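Local coordinates for protein endolysin 2638A (Staphylococcus phage 2638A, PDB 7AQH) that degrades the peptidoglycan of its staphylococcal host to release new virions, this piece being the C-terminal SH3b cell wall-binding domain, at residues A[20-28]-A[38-46]. Numbering follows the deposited sequence.
Sequences VTAPEGIIT and PQAGVLQKG
Thr28 and Gly41 meet where strand 26-30 pairs antiparallel with strand 39-43, Gly41 O taking one firm bond and two weak ones. Thr28 N reaches Gly41 O at 2.8 Å with an almost straight N-H, 178° at the hydrogen. The two weak bonds come from Thr28 OG1, put there by a chi1 of 61° that sets the hydroxyl between its own N and carbonyl carbon, and from Gln39 NE2, at 3.4 Å from Gly41 O. Thr28 O in turn takes the N-H of Ala40, with Ala40 N at 2.6 Å, from well above the carbonyl plane. Further along, Ile26 and Leu43 satisfy each other: Ile26 N gives to Leu43 O at 2.7 Å, and Leu43 N returns the bond to Ile26 O in the carbonyl plane.

This is a beta hairpin of the bacterial SH3 (SH3b) domain, joined through strand 26-30 to strand 72-77, where Met75 receives both Ile26 and Leu43. On that same side Val20 CG2 presses on Leu43 CD2. On the other face Ile27 CG1 meets Val42 CG2 at 3.9 Å, while the extended Gln39 chain lays its amide carbon CD 3.5 Å from Ile27 CG2, the two side chains at about a right angle.

Before strand 26-30, a type I turn from Ala22 to Gly25 is closed by Gly25 N to Ala22 O. Val20 O, at the end of strand 10-20, accepts Gly46 N at 2.9 Å. Lys45 runs extended past Val20 O and bends only at its last torsion (chi4 73°), bringing NZ to Thr21 O at 3.1 Å, tilted from the carbonyl plane.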
ATOM      1  N   VAL A  20       3.128   4.542 -10.046  1.00 50.30           N
ATOM      2  CA  VAL A  20       1.678   4.453 -10.165  1.00 52.00           C
ATOM      3  C   VAL A  20       1.285   4.498 -11.635  1.00 49.03           C
ATOM      4  O   VAL A  20       1.690   5.402 -12.378  1.00 49.55           O
ATOM      5  CB  VAL A  20       1.003   5.582  -9.373  1.00 51.35           C
ATOM      6  CG1 VAL A  20      -0.492   5.608  -9.651  1.00 47.36           C
ATOM      7  CG2 VAL A  20       1.273   5.421  -7.885  1.00 50.43           C
ATOM      8  N   THR A  21       0.492   3.517 -12.062  1.00 50.04           N
ATOM      9  CA  THR A  21      -0.045   3.478 -13.413  1.00 50.92           C
ATOM     10  C   THR A  21      -1.562   3.596 -13.440  1.00 50.71           C
ATOM     11  O   THR A  21      -2.149   3.615 -14.528  1.00 49.44           O
ATOM     12  CB  THR A  21       0.384   2.189 -14.131  1.00 51.46           C
ATOM     13  OG1 THR A  21       0.075   2.294 -15.526  1.00 55.31           O
ATOM     14  CG2 THR A  21      -0.343   0.988 -13.551  1.00 48.28           C
ATOM     15  N   ALA A  22      -2.207   3.677 -12.281  1.00 48.93           N
ATOM     16  CA  ALA A  22      -3.653   3.824 -12.233  1.00 48.47           C
ATOM     17  C   ALA A  22      -4.055   5.164 -12.841  1.00 47.58           C
ATOM     18  O   ALA A  22      -3.478   6.200 -12.484  1.00 53.58           O
ATOM     19  CB  ALA A  22      -4.156   3.721 -10.794  1.00 45.60           C
ATOM     20  N   PRO A  23      -5.023   5.187 -13.759  1.00 50.35           N
ATOM     21  CA  PRO A  23      -5.343   6.447 -14.456  1.00 50.22           C
ATOM     22  C   PRO A  23      -5.614   7.619 -13.523  1.00 50.01           C
ATOM     23  O   PRO A  23      -5.007   8.687 -13.677  1.00 51.21           O
ATOM     24  CB  PRO A  23      -6.578   6.067 -15.285  1.00 51.77           C
ATOM     25  CG  PRO A  23      -6.439   4.589 -15.505  1.00 50.86           C
ATOM     26  CD  PRO A  23      -5.825   4.053 -14.248  1.00 49.04           C
ATOM     27  N   GLU A  24      -6.507   7.443 -12.548  1.00 53.44           N
ATOM     28  CA  GLU A  24      -6.924   8.505 -11.642  1.00 51.26           C
ATOM     29  C   GLU A  24      -6.049   8.587 -10.393  1.00 49.93           C
ATOM     30  O   GLU A  24      -6.422   9.258  -9.423  1.00 48.29           O
ATOM     31  CB  GLU A  24      -8.393   8.289 -11.255  1.00 53.82           C
ATOM     32  CG  GLU A  24      -8.958   9.238 -10.207  1.00 58.39           C
ATOM     33  CD  GLU A  24      -9.132  10.654 -10.713  1.00 62.03           C
ATOM     34  OE1 GLU A  24      -9.543  10.832 -11.880  1.00 59.09           O
ATOM     35  OE2 GLU A  24      -8.857  11.592  -9.937  1.00 60.68           O
ATOM     36  N   GLY A  25      -4.883   7.947 -10.403  1.00 49.02           N
ATOM     37  CA  GLY A  25      -4.012   7.982  -9.248  1.00 46.85           C
ATOM     38  C   GLY A  25      -4.490   7.036  -8.165  1.00 49.99           C
ATOM     39  O   GLY A  25      -5.485   6.320  -8.302  1.00 51.13           O
ATOM     40  N   ILE A  26      -3.761   7.039  -7.053  1.00 43.94           N
ATOM     41  CA  ILE A  26      -4.065   6.179  -5.917  1.00 41.44           C
ATOM     42  C   ILE A  26      -4.162   7.035  -4.663  1.00 40.96           C
ATOM     43  O   ILE A  26      -3.331   7.922  -4.436  1.00 43.99           O
ATOM     44  CB  ILE A  26      -3.009   5.070  -5.739  1.00 44.11           C
ATOM     45  CG1 ILE A  26      -2.766   4.359  -7.070  1.00 42.49           C
ATOM     46  CG2 ILE A  26      -3.459   4.077  -4.682  1.00 41.32           C
ATOM     47  CD1 ILE A  26      -1.676   3.316  -7.015  1.00 44.34           C
ATOM     48  N   ILE A  27      -5.182   6.770  -3.851  1.00 42.90           N
ATOM     49  CA  ILE A  27      -5.386   7.496  -2.603  1.00 39.24           C
ATOM     50  C   ILE A  27      -4.532   6.861  -1.515  1.00 44.69           C
ATOM     51  O   ILE A  27      -4.530   5.636  -1.345  1.00 43.48           O
ATOM     52  CB  ILE A  27      -6.873   7.501  -2.211  1.00 41.45           C
ATOM     53  CG1 ILE A  27      -7.702   8.229  -3.272  1.00 43.20           C
ATOM     54  CG2 ILE A  27      -7.061   8.144  -0.847  1.00 43.15           C
ATOM     55  CD1 ILE A  27      -9.192   8.207  -3.004  1.00 44.47           C
ATOM     56  N   THR A  28      -3.803   7.694  -0.776  1.00 46.69           N
ATOM     57  CA  THR A  28      -2.935   7.243   0.300  1.00 43.65           C
ATOM     58  C   THR A  28      -3.562   7.561   1.652  1.00 43.88           C
ATOM     59  O   THR A  28      -4.370   8.486   1.781  1.00 45.00           O
ATOM     60  CB  THR A  28      -1.553   7.897   0.204  1.00 41.97           C
ATOM     61  OG1 THR A  28      -1.687   9.319   0.324  1.00 47.51           O
ATOM     62  CG2 THR A  28      -0.902   7.567  -1.132  1.00 40.02           C
ATOM     63  N   PRO A  38      -7.480   8.263   7.959  1.00 46.29           N
ATOM     64  CA  PRO A  38      -7.476   9.563   7.279  1.00 47.40           C
ATOM     65  C   PRO A  38      -6.641   9.526   6.008  1.00 52.45           C
ATOM     66  O   PRO A  38      -5.612   8.851   5.936  1.00 50.12           O
ATOM     67  CB  PRO A  38      -6.870  10.508   8.324  1.00 45.71           C
ATOM     68  CG  PRO A  38      -7.087   9.818   9.636  1.00 44.55           C
ATOM     69  CD  PRO A  38      -6.974   8.355   9.338  1.00 48.37           C
ATOM     70  N   GLN A  39      -7.097  10.263   4.999  1.00 50.73           N
ATOM     71  CA  GLN A  39      -6.393  10.308   3.725  1.00 47.96           C
ATOM     72  C   GLN A  39      -5.121  11.139   3.844  1.00 50.13           C
ATOM     73  O   GLN A  39      -5.105  12.195   4.481  1.00 52.01           O
ATOM     74  CB  GLN A  39      -7.299  10.889   2.641  1.00 50.23           C
ATOM     75  CG  GLN A  39      -6.628  11.045   1.286  1.00 50.73           C
ATOM     76  CD  GLN A  39      -7.604  11.444   0.197  1.00 52.99           C
ATOM     77  OE1 GLN A  39      -8.814  11.492   0.419  1.00 52.53           O
ATOM     78  NE2 GLN A  39      -7.079  11.738  -0.987  1.00 52.75           N
ATOM     79  N   ALA A  40      -4.048  10.651   3.222  1.00 51.01           N
ATOM     80  CA  ALA A  40      -2.753  11.317   3.251  1.00 47.40           C
ATOM     81  C   ALA A  40      -2.396  12.000   1.939  1.00 46.47           C
ATOM     82  O   ALA A  40      -1.335  12.627   1.853  1.00 56.60           O
ATOM     83  CB  ALA A  40      -1.654  10.315   3.624  1.00 48.58           C
ATOM     84  N   GLY A  41      -3.243  11.898   0.919  1.00 46.99           N
ATOM     85  CA  GLY A  41      -2.998  12.494  -0.375  1.00 45.53           C
ATOM     86  C   GLY A  41      -3.315  11.521  -1.486  1.00 49.81           C
ATOM     87  O   GLY A  41      -3.902  10.456  -1.269  1.00 48.92           O
ATOM     88  N   VAL A  42      -2.919  11.889  -2.704  1.00 46.99           N
ATOM     89  CA  VAL A  42      -3.161  11.065  -3.884  1.00 44.94           C
ATOM     90  C   VAL A  42      -1.887  11.022  -4.716  1.00 46.74           C
ATOM     91  O   VAL A  42      -1.348  12.071  -5.087  1.00 50.51           O
ATOM     92  CB  VAL A  42      -4.329  11.596  -4.733  1.00 42.64           C
ATOM     93  CG1 VAL A  42      -4.426  10.821  -6.039  1.00 42.06           C
ATOM     94  CG2 VAL A  42      -5.631  11.507  -3.955  1.00 40.69           C
ATOM     95  N   LEU A  43      -1.402   9.816  -5.003  1.00 46.81           N
ATOM     96  CA  LEU A  43      -0.265   9.627  -5.895  1.00 45.22           C
ATOM     97  C   LEU A  43      -0.787   9.408  -7.310  1.00 48.74           C
ATOM     98  O   LEU A  43      -1.479   8.418  -7.576  1.00 49.10           O
ATOM     99  CB  LEU A  43       0.595   8.447  -5.445  1.00 45.80           C
ATOM    100  CG  LEU A  43       2.032   8.431  -5.972  1.00 47.75           C
ATOM    101  CD1 LEU A  43       2.803   9.643  -5.470  1.00 49.08           C
ATOM    102  CD2 LEU A  43       2.738   7.144  -5.581  1.00 45.43           C
ATOM    103  N   GLN A  44      -0.463  10.330  -8.210  1.00 52.33           N
ATOM    104  CA  GLN A  44      -0.997  10.318  -9.563  1.00 50.79           C
ATOM    105  C   GLN A  44      -0.163   9.421 -10.475  1.00 51.75           C
ATOM    106  O   GLN A  44       0.947   9.001 -10.140  1.00 51.44           O
ATOM    107  CB  GLN A  44      -1.044  11.734 -10.136  1.00 50.32           C
ATOM    108  CG  GLN A  44      -1.710  12.764  -9.235  1.00 51.03           C
ATOM    109  CD  GLN A  44      -1.619  14.171  -9.795  1.00 55.63           C
ATOM    110  OE1 GLN A  44      -1.265  15.112  -9.084  1.00 59.04           O
ATOM    111  NE2 GLN A  44      -1.944  14.323 -11.075  1.00 49.10           N
ATOM    112  N   LYS A  45      -0.724   9.127 -11.648  1.00 54.09           N
ATOM    113  CA  LYS A  45      -0.022   8.325 -12.637  1.00 54.12           C
ATOM    114  C   LYS A  45       1.333   8.941 -12.964  1.00 53.92           C
ATOM    115  O   LYS A  45       1.499  10.163 -12.981  1.00 59.75           O
ATOM    116  CB  LYS A  45      -0.856   8.205 -13.912  1.00 52.77           C
ATOM    117  CG  LYS A  45      -0.251   7.303 -14.978  1.00 54.45           C
ATOM    118  CD  LYS A  45      -1.230   7.047 -16.119  1.00 53.74           C
ATOM    119  CE  LYS A  45      -0.588   6.236 -17.234  1.00 57.91           C
ATOM    120  NZ  LYS A  45      -0.410   4.811 -16.854  1.00 60.49           N
ATOM    121  N   GLY A  46       2.314   8.076 -13.209  1.00 54.93           N
ATOM    122  CA  GLY A  46       3.659   8.495 -13.519  1.00 53.25           C
ATOM    123  C   GLY A  46       4.545   8.741 -12.315  1.00 54.36           C
ATOM    124  O   GLY A  46       5.763   8.568 -12.411  1.00 55.37           O
TER